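Local coordinates for malonyl CoA-acyl carrier protein transacylase (Staphylococcus aureus, PDB 3IM9) that catalyses the transfer of the malonyl group from malonyl-CoA to holo-acyl carrier protein, supplying fatty acid biosynthesis, at residues I15-G20 / T76-L81; E66-Q71 / L125-F130; G99-L104 / V254-S259; V234-N239 / K246-S251. All coordinates share one frame; numbering follows the deposited sequence.

Contact 1. Residues I15-G20 / T76-L81. With SO4 (sulfate ion), chain D.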
loop_
_atom_site.group_PDB
_atom_site.type_symbol
_atom_site.label_atom_id
_atom_site.label_comp_id
_atom_site.label_asym_id
_atom_site.label_seq_id
_atom_site.Cartn_x
_atom_site.Cartn_y
_atom_site.Cartn_z
ATOM N N ILE A 15 -10.202 1.583 -0.814
ATOM C CA ILE A 15 -8.803 1.287 -1.142
ATOM C C ILE A 15 -7.912 2.133 -0.240
ATOM O O ILE A 15 -8.309 3.258 0.212
ATOM C CB ILE A 15 -8.444 1.544 -2.631
ATOM C CG1 ILE A 15 -8.572 3.026 -3.008
ATOM C CG2 ILE A 15 -9.385 0.700 -3.532
ATOM C CD1 ILE A 15 -8.345 3.355 -4.488
ATOM N N PHE A 16 -6.715 1.614 0.025
ATOM C CA PHE A 16 -5.884 2.242 1.091
ATOM C C PHE A 16 -4.464 2.477 0.556
ATOM O O PHE A 16 -3.796 1.556 0.078
ATOM C CB PHE A 16 -5.859 1.294 2.279
ATOM C CG PHE A 16 -7.225 1.067 2.873
ATOM C CD1 PHE A 16 -7.881 -0.141 2.633
ATOM C CD2 PHE A 16 -7.826 2.040 3.656
ATOM C CE1 PHE A 16 -9.204 -0.333 3.130
ATOM C CE2 PHE A 16 -9.093 1.836 4.238
ATOM C CZ PHE A 16 -9.773 0.614 3.992
ATOM N N PRO A 17 -3.910 3.687 0.727
ATOM C CA PRO A 17 -2.543 3.992 0.276
ATOM C C PRO A 17 -1.502 3.436 1.239
ATOM O O PRO A 17 -1.774 3.066 2.387
ATOM C CB PRO A 17 -2.527 5.508 0.287
ATOM C CG PRO A 17 -3.434 5.875 1.456
ATOM C CD PRO A 17 -4.628 4.849 1.324
ATOM N N GLY A 18 -0.294 3.403 0.712
ATOM C CA GLY A 18 0.910 2.943 1.437
ATOM C C GLY A 18 1.990 4.013 1.516
ATOM O O GLY A 18 1.721 5.242 1.334
ATOM N N GLN A 19 3.194 3.500 1.744
ATOM C CA GLN A 19 4.411 4.401 1.866
ATOM C C GLN A 19 4.434 5.398 0.748
ATOM O O GLN A 19 4.268 5.039 -0.468
ATOM C CB GLN A 19 5.627 3.476 1.838
ATOM C CG GLN A 19 6.925 4.225 2.168
ATOM C CD GLN A 19 7.092 4.406 3.640
ATOM O OE1 GLN A 19 6.800 3.518 4.442
ATOM N NE2 GLN A 19 7.629 5.615 4.028
ATOM N N GLY A 20 4.681 6.641 1.123
ATOM C CA GLY A 20 4.661 7.743 0.127
ATOM C C GLY A 20 3.468 8.654 0.248
ATOM O O GLY A 20 3.579 9.843 -0.129
ATOM N N THR A 76 -2.789 3.286 11.023
ATOM C CA THR A 76 -3.565 3.926 12.069
ATOM C C THR A 76 -4.452 5.017 11.472
ATOM O O THR A 76 -5.678 5.102 11.795
ATOM C CB THR A 76 -2.633 4.549 13.059
ATOM O OG1 THR A 76 -1.949 3.434 13.694
ATOM C CG2 THR A 76 -3.405 5.311 14.162
ATOM N N HIS A 77 -3.941 5.847 10.552
ATOM C CA HIS A 77 -4.740 6.934 9.980
ATOM C C HIS A 77 -5.890 6.362 9.154
ATOM O O HIS A 77 -7.058 6.744 9.349
ATOM C CB HIS A 77 -3.825 7.761 9.084
ATOM C CG HIS A 77 -4.443 9.052 8.587
ATOM N ND1 HIS A 77 -5.687 9.561 8.942
ATOM C CD2 HIS A 77 -3.868 9.927 7.743
ATOM C CE1 HIS A 77 -5.827 10.745 8.331
ATOM N NE2 HIS A 77 -4.741 10.956 7.577
ATOM N N SER A 78 -5.632 5.403 8.275
ATOM C CA SER A 78 -6.675 4.829 7.456
ATOM C C SER A 78 -7.725 4.110 8.316
ATOM O O SER A 78 -8.930 4.218 8.038
ATOM C CB SER A 78 -6.093 3.837 6.429
ATOM O OG SER A 78 -5.426 4.562 5.380
ATOM N N SER A 79 -7.254 3.401 9.355
ATOM C CA SER A 79 -8.231 2.640 10.188
ATOM C C SER A 79 -9.052 3.618 11.021
ATOM O O SER A 79 -10.219 3.302 11.366
ATOM C CB SER A 79 -7.468 1.696 11.100
ATOM O OG SER A 79 -6.833 0.644 10.295
ATOM N N ALA A 80 -8.473 4.729 11.442
ATOM C CA ALA A 80 -9.207 5.706 12.276
ATOM C C ALA A 80 -10.292 6.337 11.437
ATOM O O ALA A 80 -11.440 6.496 11.875
ATOM C CB ALA A 80 -8.235 6.792 12.815
ATOM N N LEU A 81 -9.964 6.690 10.193
ATOM C CA LEU A 81 -10.976 7.201 9.259
ATOM C C LEU A 81 -12.035 6.180 9.037
ATOM O O LEU A 81 -13.255 6.499 9.006
ATOM C CB LEU A 81 -10.393 7.659 7.922
ATOM C CG LEU A 81 -9.481 8.857 7.952
ATOM C CD1 LEU A 81 -8.715 8.992 6.648
ATOM C CD2 LEU A 81 -10.264 10.151 8.143
HETATM S S SO4 D . 1.280 4.425 -2.458
HETATM O O1 SO4 D . -0.027 4.001 -1.935
HETATM O O2 SO4 D . 1.643 5.909 -2.049
HETATM O O3 SO4 D . 2.168 3.439 -1.861
HETATM O O4 SO4 D . 1.242 4.361 -4.057
HETATM O O HOH W 1 -3.447 2.571 4.619
#
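F16 and P17 meet S78 where the C-terminal end of strand 11-16, an inner strand of the four-stranded parallel sheet, runs past helix 67-84 in the alpha/beta core of the acyltransferase domain. CB of S78 sits 3.7 Å from CD2 of F16, approaching the ring obliquely, and OG of S78 lies 4.1 Å from CD of P17. With CG of F16 anti to the carbonyl carbon (chi1 -63°), the ring leans toward the helix, where it also packs against S102 and S103 of helix 99-106. The phenyl group is thus wedged between two helices at the end of a central strand.

The hydroxyl of S78 is buried but well supplied with partners. It gives its proton to the backbone O of I281, at the end of the neighbouring strand 275-281, and takes one from a water, 2.9 Å from OG. The same water donates to O of P17 over 2.8 Å. No direct hydrogen bond joins the two segments; this single water does the polar bridging, in a contact that otherwise is carbon packing.

After F16 the chain leaves the strand, and P17 to G20 form a loop whose backbone turns to a sulfate ion, probably from the crystallisation liquor. The amide of G18 donates to O1 of the sulfate in a nearly straight bond, 2.7 Å from N to O1 with an angle of 172° at the hydrogen, and CA of P17 comes within 3.3 Å of that same oxygen.

Contact 2. Residues E66-Q71 / L125-F130. With ACT (acetate ion), chain C.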
loop_
_atom_site.group_PDB
_atom_site.type_symbol
_atom_site.label_atom_id
_atom_site.label_comp_id
_atom_site.label_asym_id
_atom_site.label_seq_id
_atom_site.Cartn_x
_atom_site.Cartn_y
_atom_site.Cartn_z
ATOM N N GLU A 66 10.434 7.170 7.840
ATOM C CA GLU A 66 11.223 5.933 7.963
ATOM C C GLU A 66 10.177 4.840 8.122
ATOM O O GLU A 66 9.368 4.873 9.073
ATOM C CB GLU A 66 12.155 6.009 9.185
ATOM C CG GLU A 66 13.118 7.225 9.004
ATOM C CD GLU A 66 13.931 7.612 10.218
ATOM O OE1 GLU A 66 13.952 6.839 11.178
ATOM O OE2 GLU A 66 14.578 8.710 10.234
ATOM N N THR A 67 10.195 3.874 7.202
ATOM C CA THR A 67 9.071 2.886 7.029
ATOM C C THR A 67 8.695 2.118 8.299
ATOM O O THR A 67 7.498 1.776 8.445
ATOM C CB THR A 67 9.417 1.964 5.861
ATOM O OG1 THR A 67 8.187 1.367 5.407
ATOM C CG2 THR A 67 10.458 0.931 6.195
ATOM N N GLU A 68 9.641 1.924 9.245
ATOM C CA GLU A 68 9.274 1.232 10.524
ATOM C C GLU A 68 8.225 2.055 11.299
ATOM O O GLU A 68 7.421 1.491 12.094
ATOM C CB GLU A 68 10.510 0.882 11.384
ATOM C CG GLU A 68 11.346 2.056 11.810
ATOM C CD GLU A 68 12.416 2.473 10.836
ATOM O OE1 GLU A 68 13.449 2.915 11.372
ATOM O OE2 GLU A 68 12.266 2.483 9.604
ATOM N N ASN A 69 8.266 3.360 11.092
ATOM C CA ASN A 69 7.265 4.302 11.648
ATOM C C ASN A 69 6.126 4.602 10.706
ATOM O O ASN A 69 4.956 4.659 11.131
ATOM C CB ASN A 69 7.904 5.611 12.049
ATOM C CG ASN A 69 9.146 5.392 12.896
ATOM O OD1 ASN A 69 9.118 4.623 13.849
ATOM N ND2 ASN A 69 10.267 6.096 12.548
ATOM N N THR A 70 6.412 4.738 9.398
ATOM C CA THR A 70 5.357 5.163 8.486
ATOM C C THR A 70 4.305 4.071 8.381
ATOM O O THR A 70 3.116 4.380 8.199
ATOM C CB THR A 70 5.901 5.303 7.029
ATOM O OG1 THR A 70 7.269 5.845 7.072
ATOM C CG2 THR A 70 4.974 6.301 6.335
ATOM N N GLN A 71 4.722 2.809 8.402
ATOM C CA GLN A 71 3.722 1.725 8.208
ATOM C C GLN A 71 2.606 1.747 9.285
ATOM O O GLN A 71 1.429 1.783 8.929
ATOM C CB GLN A 71 4.370 0.370 8.072
ATOM C CG GLN A 71 5.189 0.276 6.745
ATOM C CD GLN A 71 5.681 -1.104 6.445
ATOM O OE1 GLN A 71 4.983 -2.112 6.691
ATOM N NE2 GLN A 71 6.940 -1.205 5.919
ATOM N N LEU A 125 11.504 -5.003 9.976
ATOM C CA LEU A 125 12.249 -6.042 9.243
ATOM C C LEU A 125 12.677 -5.485 7.890
ATOM O O LEU A 125 13.838 -5.743 7.445
ATOM C CB LEU A 125 11.378 -7.279 9.030
ATOM C CG LEU A 125 11.220 -8.221 10.199
ATOM C CD1 LEU A 125 11.343 -7.611 11.559
ATOM C CD2 LEU A 125 10.157 -9.291 10.013
ATOM N N MET A 126 11.788 -4.745 7.233
ATOM C CA MET A 126 12.182 -4.175 5.934
ATOM C C MET A 126 13.320 -3.178 6.121
ATOM O O MET A 126 14.263 -3.186 5.325
ATOM C CB MET A 126 10.970 -3.502 5.222
ATOM C CG MET A 126 9.953 -4.571 4.847
ATOM S SD MET A 126 8.433 -3.826 4.170
ATOM C CE MET A 126 8.972 -2.744 2.869
ATOM N N ALA A 127 13.202 -2.301 7.089
ATOM C CA ALA A 127 14.226 -1.246 7.370
ATOM C C ALA A 127 15.603 -1.870 7.672
ATOM O O ALA A 127 16.635 -1.241 7.316
ATOM C CB ALA A 127 13.814 -0.369 8.527
ATOM N N GLN A 128 15.627 -3.048 8.282
ATOM C CA GLN A 128 16.881 -3.716 8.693
ATOM C C GLN A 128 17.348 -4.777 7.756
ATOM O O GLN A 128 18.402 -5.400 8.028
ATOM C CB GLN A 128 16.690 -4.336 10.089
ATOM C CG GLN A 128 16.305 -3.235 11.182
ATOM C CD GLN A 128 15.839 -3.856 12.515
ATOM O OE1 GLN A 128 16.238 -4.963 12.873
ATOM N NE2 GLN A 128 14.985 -3.146 13.242
ATOM N N ALA A 129 16.672 -4.990 6.631
ATOM C CA ALA A 129 16.960 -6.161 5.814
ATOM C C ALA A 129 18.393 -6.068 5.242
ATOM O O ALA A 129 19.146 -7.099 5.210
ATOM C CB ALA A 129 15.923 -6.343 4.726
ATOM N N PHE A 130 18.789 -4.897 4.772
ATOM C CA PHE A 130 20.119 -4.715 4.140
ATOM C C PHE A 130 20.764 -3.460 4.696
ATOM O O PHE A 130 20.095 -2.498 4.990
ATOM C CB PHE A 130 20.000 -4.599 2.610
ATOM C CG PHE A 130 19.532 -5.845 1.965
ATOM C CD1 PHE A 130 18.152 -6.062 1.776
ATOM C CD2 PHE A 130 20.417 -6.855 1.607
ATOM C CE1 PHE A 130 17.689 -7.230 1.202
ATOM C CE2 PHE A 130 19.966 -8.056 1.043
ATOM C CZ PHE A 130 18.573 -8.239 0.813
HETATM C C ACT C . 11.969 3.621 4.215
HETATM O O ACT C . 12.252 3.832 5.387
HETATM O OXT ACT C . 12.597 2.636 3.730
HETATM C CH3 ACT C . 10.989 4.420 3.435
#
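Q71 reaches from the first turns of helix 67-84 across to M126, near the end of helix 112-128. From CB its CG is set anti to the carbonyl carbon (chi1 -67°), and the chain then runs out extended. CG passes the amide oxygen of Q19 at packing distance. At the tip the amide divides its work. OE1 accepts from NH1 of R122, one turn earlier on the helix of M126. NE2 donates to OG1 of T67, 2.9 Å away and almost exactly in the amide plane, and makes a weak, longer bond of 3.5 Å to SD of M126. The two side chains cross at about a right angle, the methionine bending at its sulfur so that CE lies 4.0 Å from NE2.

Lower down the helix pair the contact centres on the methyl of A127. Its CB is met by OE2 of E68 at 3.4 Å and, less closely, by CG2 of T67 at 4.3 Å. E68 gets there by folding back at its second torsion (chi2 -87°). At the helix start the backbone N of T67 gives a 2.7 Å hydrogen bond to O of an acetate ion, probably from the crystallisation liquor, which S203 N also holds.

This is the packing of two helix ends beside the active site: the side chain of M126 is about 5 Å from that of H207, catalytic by similarity. T67 OG1 in turn donates a hydrogen bond to Q19 OE1, so a chain of amides and a hydroxyl fixes the rotation of Q71, and with OE1 pinned in turn, Q71 probably helps position R122, a residue of the calcium site.

Contact 3. Residues G99-L104 / V254-S259. With CA (calcium ion), chain B.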
loop_
_atom_site.group_PDB
_atom_site.type_symbol
_atom_site.label_atom_id
_atom_site.label_comp_id
_atom_site.label_asym_id
_atom_site.label_seq_id
_atom_site.Cartn_x
_atom_site.Cartn_y
_atom_site.Cartn_z
ATOM N N GLY A 99 -0.812 -0.665 2.467
ATOM C CA GLY A 99 -2.255 -0.478 2.392
ATOM C C GLY A 99 -3.065 -1.772 2.406
ATOM O O GLY A 99 -4.236 -1.745 2.786
ATOM N N GLU A 100 -2.446 -2.891 1.955
ATOM C CA GLU A 100 -3.190 -4.147 1.966
ATOM C C GLU A 100 -3.550 -4.498 3.398
ATOM O O GLU A 100 -4.579 -5.165 3.602
ATOM C CB GLU A 100 -2.321 -5.235 1.302
ATOM C CG GLU A 100 -3.105 -6.592 1.050
ATOM C CD GLU A 100 -2.541 -7.338 -0.101
ATOM O OE1 GLU A 100 -2.227 -6.713 -1.135
ATOM O OE2 GLU A 100 -2.438 -8.584 0.040
ATOM N N TYR A 101 -2.725 -4.113 4.376
ATOM C CA TYR A 101 -3.057 -4.381 5.815
ATOM C C TYR A 101 -4.268 -3.579 6.227
ATOM O O TYR A 101 -5.066 -4.051 7.066
ATOM C CB TYR A 101 -1.843 -4.185 6.679
ATOM C CG TYR A 101 -0.836 -5.253 6.432
ATOM C CD1 TYR A 101 0.184 -5.116 5.461
ATOM C CD2 TYR A 101 -0.874 -6.434 7.195
ATOM C CE1 TYR A 101 1.125 -6.133 5.189
ATOM C CE2 TYR A 101 0.035 -7.477 6.936
ATOM C CZ TYR A 101 1.000 -7.310 5.951
ATOM O OH TYR A 101 1.871 -8.371 5.734
ATOM N N SER A 102 -4.436 -2.356 5.753
ATOM C CA SER A 102 -5.630 -1.620 6.035
ATOM C C SER A 102 -6.833 -2.356 5.441
ATOM O O SER A 102 -7.895 -2.362 6.056
ATOM C CB SER A 102 -5.493 -0.232 5.420
ATOM O OG SER A 102 -4.392 0.441 6.072
ATOM N N SER A 103 -6.664 -2.949 4.266
ATOM C CA SER A 103 -7.774 -3.766 3.679
ATOM C C SER A 103 -8.074 -4.934 4.629
ATOM O O SER A 103 -9.282 -5.321 4.744
ATOM C CB SER A 103 -7.329 -4.267 2.288
ATOM O OG SER A 103 -7.366 -3.261 1.328
ATOM N N LEU A 104 -7.053 -5.559 5.222
ATOM C CA LEU A 104 -7.236 -6.752 6.116
ATOM C C LEU A 104 -7.987 -6.310 7.335
ATOM O O LEU A 104 -8.882 -7.062 7.850
ATOM C CB LEU A 104 -5.904 -7.406 6.542
ATOM C CG LEU A 104 -5.066 -7.889 5.356
ATOM C CD1 LEU A 104 -3.905 -8.789 5.909
ATOM C CD2 LEU A 104 -5.877 -8.702 4.295
ATOM N N VAL A 254 3.023 -13.006 3.123
ATOM C CA VAL A 254 4.434 -13.247 3.144
ATOM C C VAL A 254 5.023 -13.093 1.681
ATOM O O VAL A 254 6.073 -12.407 1.498
ATOM C CB VAL A 254 4.735 -14.705 3.660
ATOM C CG1 VAL A 254 6.238 -14.873 3.708
ATOM C CG2 VAL A 254 4.126 -14.800 5.058
ATOM N N LYS A 255 4.316 -13.634 0.686
ATOM C CA LYS A 255 4.828 -13.505 -0.737
ATOM C C LYS A 255 4.882 -12.046 -1.174
ATOM O O LYS A 255 5.736 -11.672 -1.949
ATOM C CB LYS A 255 3.928 -14.240 -1.711
ATOM C CG LYS A 255 3.908 -15.729 -1.394
ATOM C CD LYS A 255 3.046 -16.464 -2.424
ATOM C CE LYS A 255 3.199 -18.005 -2.118
ATOM N NZ LYS A 255 2.371 -18.829 -3.090
ATOM N N GLN A 256 3.984 -11.234 -0.604
ATOM C CA GLN A 256 3.877 -9.816 -0.984
ATOM C C GLN A 256 5.242 -9.113 -0.762
ATOM O O GLN A 256 5.615 -8.214 -1.545
ATOM C CB GLN A 256 2.820 -9.134 -0.121
ATOM C CG GLN A 256 2.427 -7.730 -0.660
ATOM C CD GLN A 256 2.040 -6.781 0.479
ATOM O OE1 GLN A 256 2.682 -6.742 1.525
ATOM N NE2 GLN A 256 0.993 -6.031 0.271
ATOM N N LEU A 257 5.982 -9.549 0.231
ATOM C CA LEU A 257 7.273 -8.904 0.590
ATOM C C LEU A 257 8.221 -8.903 -0.584
ATOM O O LEU A 257 9.003 -7.917 -0.674
ATOM C CB LEU A 257 7.936 -9.582 1.794
ATOM C CG LEU A 257 7.081 -9.558 3.105
ATOM C CD1 LEU A 257 7.751 -10.460 4.112
ATOM C CD2 LEU A 257 7.011 -8.097 3.655
ATOM N N TYR A 258 8.238 -9.990 -1.329
ATOM C CA TYR A 258 9.303 -10.145 -2.311
ATOM C C TYR A 258 8.783 -10.213 -3.708
ATOM O O TYR A 258 9.487 -10.678 -4.659
ATOM C CB TYR A 258 10.215 -11.349 -1.978
ATOM C CG TYR A 258 9.472 -12.661 -1.784
ATOM C CD1 TYR A 258 9.143 -13.069 -0.467
ATOM C CD2 TYR A 258 9.123 -13.434 -2.860
ATOM C CE1 TYR A 258 8.490 -14.272 -0.289
ATOM C CE2 TYR A 258 8.452 -14.628 -2.681
ATOM C CZ TYR A 258 8.149 -15.009 -1.404
ATOM O OH TYR A 258 7.475 -16.278 -1.338
ATOM N N SER A 259 7.530 -9.836 -3.892
ATOM C CA SER A 259 6.847 -9.874 -5.188
ATOM C C SER A 259 6.406 -8.485 -5.597
ATOM O O SER A 259 6.126 -7.643 -4.718
ATOM C CB SER A 259 5.595 -10.764 -5.064
ATOM O OG SER A 259 6.010 -12.087 -4.630
HETATM CA CA CA B . 3.451 -8.162 3.570
#
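Y101 and Q256 converge on a calcium ion from two helices, each offering one oxygen: OH of Y101 at 2.7 Å from the metal and OE1 of Q256 at 2.6 Å. The tyrosine meets the ion at its edge, with the metal in the plane of the ring, whereas the amide of Q256 is turned 68° from that plane. OE1 also approaches the ring itself obliquely, 4.0 Å from CE1. The glutamine reaches this spot with CG anti to its own N (chi1 -167°) and then a bend at chi2. The backbone O of M253 adds another calcium ligand, and CD2 of L257 lies 3.6 Å from the ion.

NE2 of Q256 faces E100, which comes from the opposite direction. NE2 sits 3.6 Å from CB of E100, and the carboxylate and amide planes are 61° apart. The carboxylate of E100 accepts hydrogen bonds elsewhere, OE1 from N of N237 and OE2 from NE2 of Q236.

G99 closes the GxSxG sequence that probably forms the nucleophile elbow, with S97 the active-site serine by similarity, and the helix of Y101 follows. NE2 of Q256 donates to the backbone O of S97, and OE1, besides gripping calcium, accepts from NH2 of R122, so both ends of the amide are fixed in rotation.

From Q256 to S259 the chain makes a type I beta turn, and OG of S259 bonds to O of K255 over 2.7 Å from above the carbonyl plane. The O of S259 accepts from ND1 of H207, also an active-site residue by similarity.

Contact 4. Residues V234-N239 / K246-S251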
loop_
_atom_site.group_PDB
_atom_site.type_symbol
_atom_site.label_atom_id
_atom_site.label_comp_id
_atom_site.label_asym_id
_atom_site.label_seq_id
_atom_site.Cartn_x
_atom_site.Cartn_y
_atom_site.Cartn_z
ATOM N N VAL A 234 -10.547 -9.311 -0.661
ATOM C CA VAL A 234 -9.350 -8.417 -0.610
ATOM C C VAL A 234 -8.629 -8.757 -1.925
ATOM O O VAL A 234 -8.206 -9.951 -2.120
ATOM C CB VAL A 234 -8.505 -8.739 0.572
ATOM C CG1 VAL A 234 -7.232 -7.839 0.531
ATOM C CG2 VAL A 234 -9.262 -8.585 1.910
ATOM N N VAL A 235 -8.460 -7.791 -2.822
ATOM C CA VAL A 235 -7.721 -8.041 -4.076
ATOM C C VAL A 235 -6.248 -7.895 -3.722
ATOM O O VAL A 235 -5.798 -6.796 -3.425
ATOM C CB VAL A 235 -8.142 -7.128 -5.180
ATOM C CG1 VAL A 235 -7.409 -7.471 -6.513
ATOM C CG2 VAL A 235 -9.668 -7.349 -5.412
ATOM N N GLN A 236 -5.508 -8.995 -3.700
ATOM C CA GLN A 236 -4.148 -9.001 -3.154
ATOM C C GLN A 236 -3.121 -8.530 -4.168
ATOM O O GLN A 236 -3.232 -8.756 -5.401
ATOM C CB GLN A 236 -3.757 -10.362 -2.573
ATOM C CG GLN A 236 -4.709 -10.659 -1.417
ATOM C CD GLN A 236 -4.117 -11.728 -0.474
ATOM O OE1 GLN A 236 -4.336 -12.955 -0.676
ATOM N NE2 GLN A 236 -3.384 -11.309 0.541
ATOM N N ASN A 237 -2.082 -7.832 -3.640
ATOM C CA ASN A 237 -1.060 -7.281 -4.494
ATOM C C ASN A 237 -0.276 -8.336 -5.281
ATOM O O ASN A 237 0.224 -8.025 -6.364
ATOM C CB ASN A 237 -0.037 -6.502 -3.616
ATOM C CG ASN A 237 -0.520 -5.173 -3.103
ATOM O OD1 ASN A 237 -1.589 -4.607 -3.492
ATOM N ND2 ASN A 237 0.266 -4.673 -2.187
ATOM N N VAL A 238 -0.096 -9.526 -4.689
ATOM C CA VAL A 238 0.819 -10.567 -5.299
ATOM C C VAL A 238 0.179 -11.071 -6.586
ATOM O O VAL A 238 0.868 -11.271 -7.566
ATOM C CB VAL A 238 1.114 -11.731 -4.321
ATOM C CG1 VAL A 238 1.900 -11.301 -3.203
ATOM C CG2 VAL A 238 -0.078 -12.373 -3.727
ATOM N N ASN A 239 -1.159 -11.280 -6.574
ATOM C CA ASN A 239 -1.816 -12.009 -7.715
ATOM C C ASN A 239 -2.951 -11.286 -8.360
ATOM O O ASN A 239 -3.489 -11.754 -9.369
ATOM C CB ASN A 239 -2.298 -13.428 -7.186
ATOM C CG ASN A 239 -3.438 -13.319 -6.137
ATOM O OD1 ASN A 239 -3.745 -12.228 -5.636
ATOM N ND2 ASN A 239 -4.139 -14.468 -5.829
ATOM N N LYS A 246 -8.548 -17.195 4.874
ATOM C CA LYS A 246 -7.545 -16.753 5.814
ATOM C C LYS A 246 -6.155 -17.284 5.513
ATOM O O LYS A 246 -5.156 -16.533 5.663
ATOM C CB LYS A 246 -7.907 -17.066 7.273
ATOM C CG LYS A 246 -7.928 -18.638 7.617
ATOM C CD LYS A 246 -8.380 -19.018 9.015
ATOM C CE LYS A 246 -9.887 -18.906 9.166
ATOM N NZ LYS A 246 -10.475 -19.438 10.504
ATOM N N GLU A 247 -6.026 -18.577 5.104
ATOM C CA GLU A 247 -4.686 -19.177 4.882
ATOM C C GLU A 247 -4.138 -18.703 3.532
ATOM O O GLU A 247 -2.909 -18.502 3.398
ATOM C CB GLU A 247 -4.776 -20.770 4.833
ATOM C CG GLU A 247 -4.927 -21.475 6.193
ATOM C CD GLU A 247 -3.815 -21.225 7.234
ATOM O OE1 GLU A 247 -4.115 -21.371 8.433
ATOM O OE2 GLU A 247 -2.651 -20.864 6.916
ATOM N N VAL A 248 -4.985 -18.478 2.541
ATOM C CA VAL A 248 -4.500 -18.002 1.298
ATOM C C VAL A 248 -4.033 -16.523 1.494
ATOM O O VAL A 248 -2.948 -16.143 1.023
ATOM C CB VAL A 248 -5.551 -18.008 0.274
ATOM C CG1 VAL A 248 -5.141 -17.274 -1.015
ATOM C CG2 VAL A 248 -6.016 -19.533 0.037
ATOM N N ILE A 249 -4.837 -15.736 2.178
ATOM C CA ILE A 249 -4.445 -14.314 2.387
ATOM C C ILE A 249 -3.168 -14.250 3.171
ATOM O O ILE A 249 -2.211 -13.490 2.783
ATOM C CB ILE A 249 -5.595 -13.610 3.062
ATOM C CG1 ILE A 249 -6.735 -13.406 2.103
ATOM C CG2 ILE A 249 -5.152 -12.227 3.656
ATOM C CD1 ILE A 249 -8.031 -12.912 2.783
ATOM N N LYS A 250 -3.026 -15.014 4.248
ATOM C CA LYS A 250 -1.834 -14.956 5.100
ATOM C C LYS A 250 -0.588 -15.353 4.277
ATOM O O LYS A 250 0.477 -14.687 4.298
ATOM C CB LYS A 250 -2.027 -15.863 6.327
ATOM C CG LYS A 250 -0.802 -15.917 7.289
ATOM C CD LYS A 250 -1.120 -16.835 8.548
ATOM C CE LYS A 250 0.133 -16.996 9.444
ATOM N NZ LYS A 250 -0.009 -18.136 10.419
ATOM N N SER A 251 -0.688 -16.428 3.494
ATOM C CA SER A 251 0.461 -16.864 2.702
ATOM C C SER A 251 0.838 -15.777 1.684
ATOM O O SER A 251 2.024 -15.480 1.450
ATOM C CB SER A 251 0.013 -18.106 1.881
ATOM O OG SER A 251 1.081 -18.484 1.055
#
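Q236 and I249 form the close-packed part of this contact, between the chain leaving strand 234-235 and helix 246-256, which follows the short antiparallel hairpin of strands 234-235 and 242-243. The glutamine, extended beyond CG, meets the isoleucine at about a right angle. Its OE1 lies 3.4 Å from CA of I249 and 3.7 Å from CG1, while NE2 is 3.7 Å from CG2. Because the two branches of I249 splay apart at CB, CG1 falls under the oxygen side of the amide and CG2 under the nitrogen side.

The outer side is thinner. V248, partly exposed, brings its CG1 only to 4.4 Å from OE1 of Q236.

Across the segments the polar link is weak: NE2 of Q236 to O of I249, straight (175°) but long at 3.3 Å. The stronger partners of this buried amide lie outside, OE2 of E100 for NE2 and ND2 of N252 for OE1. With two acceptors before NE2 and a donor at OE1, the amide is locked in orientation, and its N-H probably helps stabilise the buried negative charge of E100.

In the fold
All four contacts are largely buried, but contacts 1 and 3 lie deepest, their centres about 8 and 7 Å from the centre of the chain, while those of contacts 2 and 4 sit about 14 Å from it and reach partly exposed residues. Helix 67-84 serves contacts 1 and 2, which Q19 also joins by bonding T70. Helix 246-256 serves contacts 3 and 4, coupled by the carboxylate of E100. The chemistry shifts with place: aromatic packing beside a single bridging water at the sheet's end, firm amide bonds and a weak one to sulfur beside the active site, calcium ligation by the probable nucleophile elbow, and an amide lying over both branches of an isoleucine at the hairpin.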